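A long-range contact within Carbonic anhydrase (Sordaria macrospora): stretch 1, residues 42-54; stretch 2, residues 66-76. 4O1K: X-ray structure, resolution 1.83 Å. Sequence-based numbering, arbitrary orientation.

Stretch 1 42-54: KLAAGQNPEYLWI
Stretch 2 66-76: ITGLQPGDAFV

Stretch 1 leaves a helix at its start, runs through an extended loop and enters a strand at Tyr51. Stretch 2 leaves a helix after Thr67, turns, and enters a strand at Ala74. The two strands, 51-54 and 74-76, lie parallel, with their N-to-C directions 33° apart and their axes 4.7 Å apart at closest approach. The register pairs Tyr51 with Ala74, Leu52 with Phe75 and Trp53 with Val76, with CA-CA distances of 4.8, 4.9 and 4.8 Å.

The hydrogen bonds follow the parallel pattern. Asp73 O accepts from Tyr51 N at 3.2 Å (151°). The same oxygen takes a weak bond from Glu50 N at 3.1 Å, bent to 127°. Phe75 N donates to Tyr51 O at 2.9 Å and 174°, nearly straight. Trp53 N donates to Phe75 O, also at 2.9 Å, at 168°. Phe75 therefore uses both its backbone donor and its acceptor on stretch 1, bonding to the residues before and after its partner Leu52. CA-H...O contacts supplement the ladder: Ala74 CA to Tyr51 O at 3.6 Å, Leu52 CA to Phe75 O at 3.4 Å, and Val76 CA to Trp53 O at 3.5 Å.

Before the strand, Gln70 to Asp73 form a type II turn, closed by Asp73 N to Gln70 O at 2.9 Å. Gly72 has phi/psi 94/-8; a CB here would jam against the carbonyl O of Pro71. Gly72 O meets Pro49 CA at 3.3 Å in a CA-H...O contact. Gly68, just past the helix, has phi 79°. Thr67 OG1 (chi1 p) accepts a weak bond from Leu69 N at 3.3 Å and is also bonded elsewhere in the structure. Gln70 NE2 gives a weak bond to Gly68 O at 3.2 Å.

Side chains alternate across the sheet. Tyr51, Trp53, Ala74 and Val76 share one face; Leu52 and Phe75 share the other. Tyr51 (chi1 m, chi2 -99°) receives Leu69 CD1 over one ring face, 4.2 Å from the ring centroid, a CH-pi contact. Leu69 is m,t. Trp53 (chi1 t, chi2 -82°) brings CZ3 to 3.6 Å from Thr67 CG2, and its CB lies 4.2 Å from Val76 CG2. Val76 is t. On the other face, Leu52 (t,p) sets CD1 3.8 Å from Phe75 CD2, at the ring edge; Phe75 has chi1 t and chi2 72°. Pro49 CG packs 3.9 Å from Phe75 CB. Farther back, Leu43 (t,p) places CD1 4.0 Å from Pro71 CB.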

ATOM      1  N   LYS A  42     -33.060 -16.543   6.932  1.00 74.24           N
ATOM      2  CA  LYS A  42     -32.712 -15.225   7.465  1.00 73.79           C
ATOM      3  C   LYS A  42     -31.389 -14.730   6.871  1.00 75.11           C
ATOM      4  O   LYS A  42     -31.302 -13.617   6.341  1.00 76.15           O
ATOM      5  CB  LYS A  42     -32.610 -15.287   8.992  1.00 72.86           C
ATOM      6  CG  LYS A  42     -33.957 -15.388   9.703  1.00 75.55           C
ATOM      7  CD  LYS A  42     -33.814 -15.912  11.126  1.00 75.91           C
ATOM      8  CE  LYS A  42     -35.182 -16.036  11.777  1.00 78.68           C
ATOM      9  NZ  LYS A  42     -35.215 -17.040  12.869  1.00 80.05           N
ATOM     10  N   LEU A  43     -30.370 -15.582   6.954  1.00 74.22           N
ATOM     11  CA  LEU A  43     -29.036 -15.313   6.417  1.00 72.86           C
ATOM     12  C   LEU A  43     -29.033 -14.787   4.980  1.00 76.28           C
ATOM     13  O   LEU A  43     -28.187 -13.968   4.608  1.00 74.16           O
ATOM     14  CB  LEU A  43     -28.196 -16.590   6.478  1.00 68.05           C
ATOM     15  CG  LEU A  43     -26.691 -16.418   6.295  1.00 65.37           C
ATOM     16  CD1 LEU A  43     -26.120 -15.646   7.464  1.00 64.15           C
ATOM     17  CD2 LEU A  43     -26.003 -17.755   6.179  1.00 65.93           C
ATOM     18  N   ALA A  44     -29.983 -15.258   4.179  1.00 82.59           N
ATOM     19  CA  ALA A  44     -29.983 -15.005   2.740  1.00 88.16           C
ATOM     20  C   ALA A  44     -30.470 -13.611   2.330  1.00 91.73           C
ATOM     21  O   ALA A  44     -29.902 -12.995   1.419  1.00 92.00           O
ATOM     22  CB  ALA A  44     -30.785 -16.091   2.018  1.00 90.47           C
ATOM     23  N   ALA A  45     -31.532 -13.135   2.979  1.00 93.94           N
ATOM     24  CA  ALA A  45     -32.063 -11.799   2.711  1.00 93.66           C
ATOM     25  C   ALA A  45     -31.244 -10.749   3.462  1.00 92.19           C
ATOM     26  O   ALA A  45     -31.364 -10.607   4.679  1.00 92.89           O
ATOM     27  CB  ALA A  45     -33.541 -11.719   3.090  1.00 94.62           C
ATOM     28  N   GLY A  46     -30.416 -10.012   2.726  1.00 88.27           N
ATOM     29  CA  GLY A  46     -29.418  -9.155   3.337  1.00 84.64           C
ATOM     30  C   GLY A  46     -29.809  -7.732   3.682  1.00 80.05           C
ATOM     31  O   GLY A  46     -29.954  -6.877   2.804  1.00 78.83           O
ATOM     32  N   GLN A  47     -29.970  -7.481   4.977  1.00 76.86           N
ATOM     33  CA  GLN A  47     -30.025  -6.116   5.488  1.00 70.92           C
ATOM     34  C   GLN A  47     -28.587  -5.674   5.727  1.00 63.75           C
ATOM     35  O   GLN A  47     -27.771  -6.473   6.192  1.00 63.67           O
ATOM     36  CB  GLN A  47     -30.841  -6.050   6.778  1.00 71.39           C
ATOM     37  CG  GLN A  47     -32.338  -6.257   6.554  1.00 72.22           C
ATOM     38  CD  GLN A  47     -32.907  -5.305   5.511  1.00 72.10           C
ATOM     39  OE1 GLN A  47     -32.788  -4.086   5.637  1.00 68.79           O
ATOM     40  NE2 GLN A  47     -33.520  -5.861   4.468  1.00 74.26           N
ATOM     41  N   ASN A  48     -28.266  -4.430   5.376  1.00 54.18           N
ATOM     42  CA  ASN A  48     -26.894  -3.949   5.493  1.00 49.95           C
ATOM     43  C   ASN A  48     -26.427  -4.038   6.935  1.00 43.29           C
ATOM     44  O   ASN A  48     -27.228  -3.898   7.853  1.00 36.38           O
ATOM     45  CB  ASN A  48     -26.783  -2.501   5.004  1.00 54.63           C
ATOM     46  CG  ASN A  48     -26.797  -2.387   3.488  1.00 59.78           C
ATOM     47  OD1 ASN A  48     -26.606  -3.375   2.772  1.00 60.80           O
ATOM     48  ND2 ASN A  48     -27.005  -1.170   2.992  1.00 60.58           N
ATOM     49  N   PRO A  49     -25.123  -4.274   7.144  1.00 46.62           N
ATOM     50  CA  PRO A  49     -24.598  -4.228   8.512  1.00 45.81           C
ATOM     51  C   PRO A  49     -24.788  -2.852   9.130  1.00 41.13           C
ATOM     52  O   PRO A  49     -24.724  -1.835   8.428  1.00 42.86           O
ATOM     53  CB  PRO A  49     -23.100  -4.493   8.307  1.00 45.24           C
ATOM     54  CG  PRO A  49     -22.831  -4.036   6.908  1.00 44.36           C
ATOM     55  CD  PRO A  49     -24.054  -4.484   6.153  1.00 40.43           C
ATOM     56  N   GLU A  50     -25.024  -2.827  10.436  1.00 37.23           N
ATOM     57  CA  GLU A  50     -25.102  -1.582  11.183  1.00 36.60           C
ATOM     58  C   GLU A  50     -23.717  -1.160  11.658  1.00 34.60           C
ATOM     59  O   GLU A  50     -23.509   0.007  12.004  1.00 35.14           O
ATOM     60  CB  GLU A  50     -26.000  -1.767  12.407  1.00 47.03           C
ATOM     61  CG  GLU A  50     -27.442  -2.085  12.077  1.00 58.76           C
ATOM     62  CD  GLU A  50     -28.329  -0.859  12.141  1.00 70.11           C
ATOM     63  OE1 GLU A  50     -28.583  -0.361  13.263  1.00 73.95           O
ATOM     64  OE2 GLU A  50     -28.771  -0.392  11.067  1.00 74.14           O
ATOM     65  N   TYR A  51     -22.783  -2.112  11.678  1.00 32.85           N
ATOM     66  CA  TYR A  51     -21.423  -1.886  12.206  1.00 28.56           C
ATOM     67  C   TYR A  51     -20.355  -2.199  11.194  1.00 30.61           C
ATOM     68  O   TYR A  51     -20.467  -3.195  10.471  1.00 31.60           O
ATOM     69  CB  TYR A  51     -21.150  -2.851  13.368  1.00 33.21           C
ATOM     70  CG  TYR A  51     -21.863  -2.531  14.667  1.00 37.34           C
ATOM     71  CD1 TYR A  51     -21.199  -1.862  15.689  1.00 40.85           C
ATOM     72  CD2 TYR A  51     -23.177  -2.929  14.885  1.00 41.09           C
ATOM     73  CE1 TYR A  51     -21.832  -1.573  16.875  1.00 42.35           C
ATOM     74  CE2 TYR A  51     -23.808  -2.652  16.070  1.00 44.42           C
ATOM     75  CZ  TYR A  51     -23.129  -1.974  17.056  1.00 43.60           C
ATOM     76  OH  TYR A  51     -23.762  -1.693  18.240  1.00 50.86           O
ATOM     77  N   LEU A  52     -19.302  -1.373  11.193  1.00 28.86           N
ATOM     78  CA  LEU A  52     -17.983  -1.741  10.687  1.00 30.18           C
ATOM     79  C   LEU A  52     -17.104  -2.051  11.907  1.00 30.72           C
ATOM     80  O   LEU A  52     -16.979  -1.239  12.813  1.00 31.91           O
ATOM     81  CB  LEU A  52     -17.349  -0.586   9.898  1.00 29.59           C
ATOM     82  CG  LEU A  52     -15.862  -0.751   9.571  1.00 33.51           C
ATOM     83  CD1 LEU A  52     -15.596  -2.008   8.728  1.00 34.38           C
ATOM     84  CD2 LEU A  52     -15.294   0.480   8.861  1.00 31.39           C
ATOM     85  N   TRP A  53     -16.532  -3.243  11.947  1.00 29.54           N
ATOM     86  CA  TRP A  53     -15.715  -3.670  13.077  1.00 27.17           C
ATOM     87  C   TRP A  53     -14.302  -3.818  12.569  1.00 25.26           C
ATOM     88  O   TRP A  53     -14.052  -4.593  11.641  1.00 28.99           O
ATOM     89  CB  TRP A  53     -16.204  -5.033  13.551  1.00 31.01           C
ATOM     90  CG  TRP A  53     -15.500  -5.568  14.746  1.00 30.86           C
ATOM     91  CD1 TRP A  53     -14.302  -6.232  14.790  1.00 30.71           C
ATOM     92  CD2 TRP A  53     -15.990  -5.520  16.089  1.00 33.49           C
ATOM     93  NE1 TRP A  53     -14.013  -6.581  16.114  1.00 30.82           N
ATOM     94  CE2 TRP A  53     -15.032  -6.142  16.917  1.00 33.45           C
ATOM     95  CE3 TRP A  53     -17.149  -4.995  16.672  1.00 35.06           C
ATOM     96  CZ2 TRP A  53     -15.212  -6.262  18.305  1.00 35.61           C
ATOM     97  CZ3 TRP A  53     -17.314  -5.107  18.041  1.00 37.76           C
ATOM     98  CH2 TRP A  53     -16.361  -5.738  18.836  1.00 34.95           C
ATOM     99  N   ILE A  54     -13.372  -3.103  13.182  1.00 23.13           N
ATOM    100  CA  ILE A  54     -11.951  -3.228  12.837  1.00 22.31           C
ATOM    101  C   ILE A  54     -11.255  -3.865  14.028  1.00 27.37           C
ATOM    102  O   ILE A  54     -11.116  -3.244  15.088  1.00 24.59           O
ATOM    103  CB  ILE A  54     -11.315  -1.849  12.545  1.00 24.67           C
ATOM    104  CG1 ILE A  54     -12.091  -1.174  11.407  1.00 26.74           C
ATOM    105  CG2 ILE A  54      -9.833  -2.016  12.141  1.00 27.13           C
ATOM    106  CD1 ILE A  54     -11.644   0.276  11.107  1.00 28.24           C
ATOM    107  N   ILE A  66     -18.405 -12.064  20.953  1.00 45.33           N
ATOM    108  CA  ILE A  66     -18.140 -11.086  22.012  1.00 45.40           C
ATOM    109  C   ILE A  66     -19.304 -10.133  22.249  1.00 49.98           C
ATOM    110  O   ILE A  66     -19.553  -9.711  23.389  1.00 54.13           O
ATOM    111  CB  ILE A  66     -16.928 -10.174  21.664  1.00 52.97           C
ATOM    112  CG1 ILE A  66     -15.695 -10.965  21.235  1.00 53.55           C
ATOM    113  CG2 ILE A  66     -16.581  -9.259  22.829  1.00 52.52           C
ATOM    114  CD1 ILE A  66     -14.526 -10.063  20.771  1.00 50.45           C
ATOM    115  N   THR A  67     -20.000  -9.770  21.174  1.00 49.67           N
ATOM    116  CA  THR A  67     -20.958  -8.667  21.247  1.00 49.47           C
ATOM    117  C   THR A  67     -22.409  -9.099  21.238  1.00 50.68           C
ATOM    118  O   THR A  67     -23.284  -8.303  21.587  1.00 49.45           O
ATOM    119  CB  THR A  67     -20.780  -7.720  20.069  1.00 48.41           C
ATOM    120  OG1 THR A  67     -20.922  -8.466  18.846  1.00 50.15           O
ATOM    121  CG2 THR A  67     -19.415  -7.093  20.133  1.00 44.60           C
ATOM    122  N   GLY A  68     -22.659 -10.336  20.813  1.00 54.63           N
ATOM    123  CA  GLY A  68     -24.010 -10.860  20.692  1.00 59.95           C
ATOM    124  C   GLY A  68     -24.712 -10.367  19.438  1.00 60.84           C
ATOM    125  O   GLY A  68     -25.934 -10.509  19.304  1.00 60.41           O
ATOM    126  N   LEU A  69     -23.937  -9.786  18.523  1.00 56.43           N
ATOM    127  CA  LEU A  69     -24.479  -9.275  17.270  1.00 52.80           C
ATOM    128  C   LEU A  69     -24.927 -10.400  16.345  1.00 52.98           C
ATOM    129  O   LEU A  69     -24.355 -11.493  16.344  1.00 55.64           O
ATOM    130  CB  LEU A  69     -23.454  -8.408  16.550  1.00 51.96           C
ATOM    131  CG  LEU A  69     -23.138  -7.007  17.065  1.00 51.89           C
ATOM    132  CD1 LEU A  69     -22.041  -6.397  16.219  1.00 50.31           C
ATOM    133  CD2 LEU A  69     -24.379  -6.132  17.037  1.00 51.80           C
ATOM    134  N   GLN A  70     -25.955 -10.126  15.554  1.00 51.01           N
ATOM    135  CA  GLN A  70     -26.483 -11.136  14.644  1.00 52.40           C
ATOM    136  C   GLN A  70     -25.656 -11.234  13.368  1.00 52.07           C
ATOM    137  O   GLN A  70     -24.996 -10.271  12.991  1.00 50.95           O
ATOM    138  CB  GLN A  70     -27.951 -10.853  14.356  1.00 56.87           C
ATOM    139  CG  GLN A  70     -28.822 -11.258  15.534  1.00 65.47           C
ATOM    140  CD  GLN A  70     -28.284 -12.516  16.219  1.00 72.79           C
ATOM    141  OE1 GLN A  70     -28.329 -13.613  15.654  1.00 76.79           O
ATOM    142  NE2 GLN A  70     -27.751 -12.354  17.430  1.00 73.25           N
ATOM    143  N   PRO A  71     -25.657 -12.412  12.716  1.00 51.06           N
ATOM    144  CA  PRO A  71     -24.867 -12.557  11.485  1.00 52.55           C
ATOM    145  C   PRO A  71     -25.305 -11.545  10.432  1.00 52.90           C
ATOM    146  O   PRO A  71     -26.505 -11.385  10.168  1.00 54.88           O
ATOM    147  CB  PRO A  71     -25.176 -13.992  11.020  1.00 55.43           C
ATOM    148  CG  PRO A  71     -26.386 -14.433  11.825  1.00 54.33           C
ATOM    149  CD  PRO A  71     -26.294 -13.676  13.119  1.00 54.29           C
ATOM    150  N   GLY A  72     -24.338 -10.850   9.852  1.00 50.81           N
ATOM    151  CA  GLY A  72     -24.640  -9.841   8.859  1.00 51.50           C
ATOM    152  C   GLY A  72     -24.752  -8.465   9.484  1.00 49.59           C
ATOM    153  O   GLY A  72     -24.853  -7.465   8.769  1.00 51.91           O
ATOM    154  N   ASP A  73     -24.735  -8.399  10.813  1.00 45.23           N
ATOM    155  CA  ASP A  73     -24.858  -7.114  11.482  1.00 44.46           C
ATOM    156  C   ASP A  73     -23.529  -6.407  11.479  1.00 43.32           C
ATOM    157  O   ASP A  73     -23.485  -5.188  11.606  1.00 37.44           O
ATOM    158  CB  ASP A  73     -25.307  -7.287  12.917  1.00 50.76           C
ATOM    159  CG  ASP A  73     -26.447  -6.368  13.278  1.00 61.01           C
ATOM    160  OD1 ASP A  73     -26.432  -5.190  12.834  1.00 64.32           O
ATOM    161  OD2 ASP A  73     -27.347  -6.836  14.010  1.00 59.46           O
ATOM    162  N   ALA A  74     -22.455  -7.184  11.364  1.00 38.45           N
ATOM    163  CA  ALA A  74     -21.111  -6.616  11.369  1.00 36.52           C
ATOM    164  C   ALA A  74     -20.380  -6.915  10.080  1.00 34.21           C
ATOM    165  O   ALA A  74     -20.341  -8.049   9.568  1.00 37.31           O
ATOM    166  CB  ALA A  74     -20.299  -7.110  12.564  1.00 36.04           C
ATOM    167  N   PHE A  75     -19.808  -5.865   9.540  1.00 33.17           N
ATOM    168  CA  PHE A  75     -18.909  -5.963   8.423  1.00 32.20           C
ATOM    169  C   PHE A  75     -17.555  -5.932   9.088  1.00 27.63           C
ATOM    170  O   PHE A  75     -17.300  -5.007   9.836  1.00 26.66           O
ATOM    171  CB  PHE A  75     -19.108  -4.693   7.645  1.00 39.16           C
ATOM    172  CG  PHE A  75     -18.518  -4.719   6.316  1.00 42.20           C
ATOM    173  CD1 PHE A  75     -19.084  -5.486   5.318  1.00 45.86           C
ATOM    174  CD2 PHE A  75     -17.410  -3.952   6.034  1.00 45.16           C
ATOM    175  CE1 PHE A  75     -18.528  -5.503   4.058  1.00 50.93           C
ATOM    176  CE2 PHE A  75     -16.867  -3.967   4.772  1.00 48.59           C
ATOM    177  CZ  PHE A  75     -17.416  -4.745   3.787  1.00 51.10           C
ATOM    178  N   VAL A  76     -16.674  -6.908   8.828  1.00 26.10           N
ATOM    179  CA  VAL A  76     -15.490  -7.082   9.672  1.00 24.34           C
ATOM    180  C   VAL A  76     -14.166  -6.982   8.894  1.00 26.47           C
ATOM    181  O   VAL A  76     -13.985  -7.642   7.860  1.00 28.38           O
ATOM    182  CB  VAL A  76     -15.542  -8.468  10.385  1.00 28.24           C
ATOM    183  CG1 VAL A  76     -14.265  -8.745  11.173  1.00 30.06           C
ATOM    184  CG2 VAL A  76     -16.717  -8.538  11.329  1.00 30.74           C
TER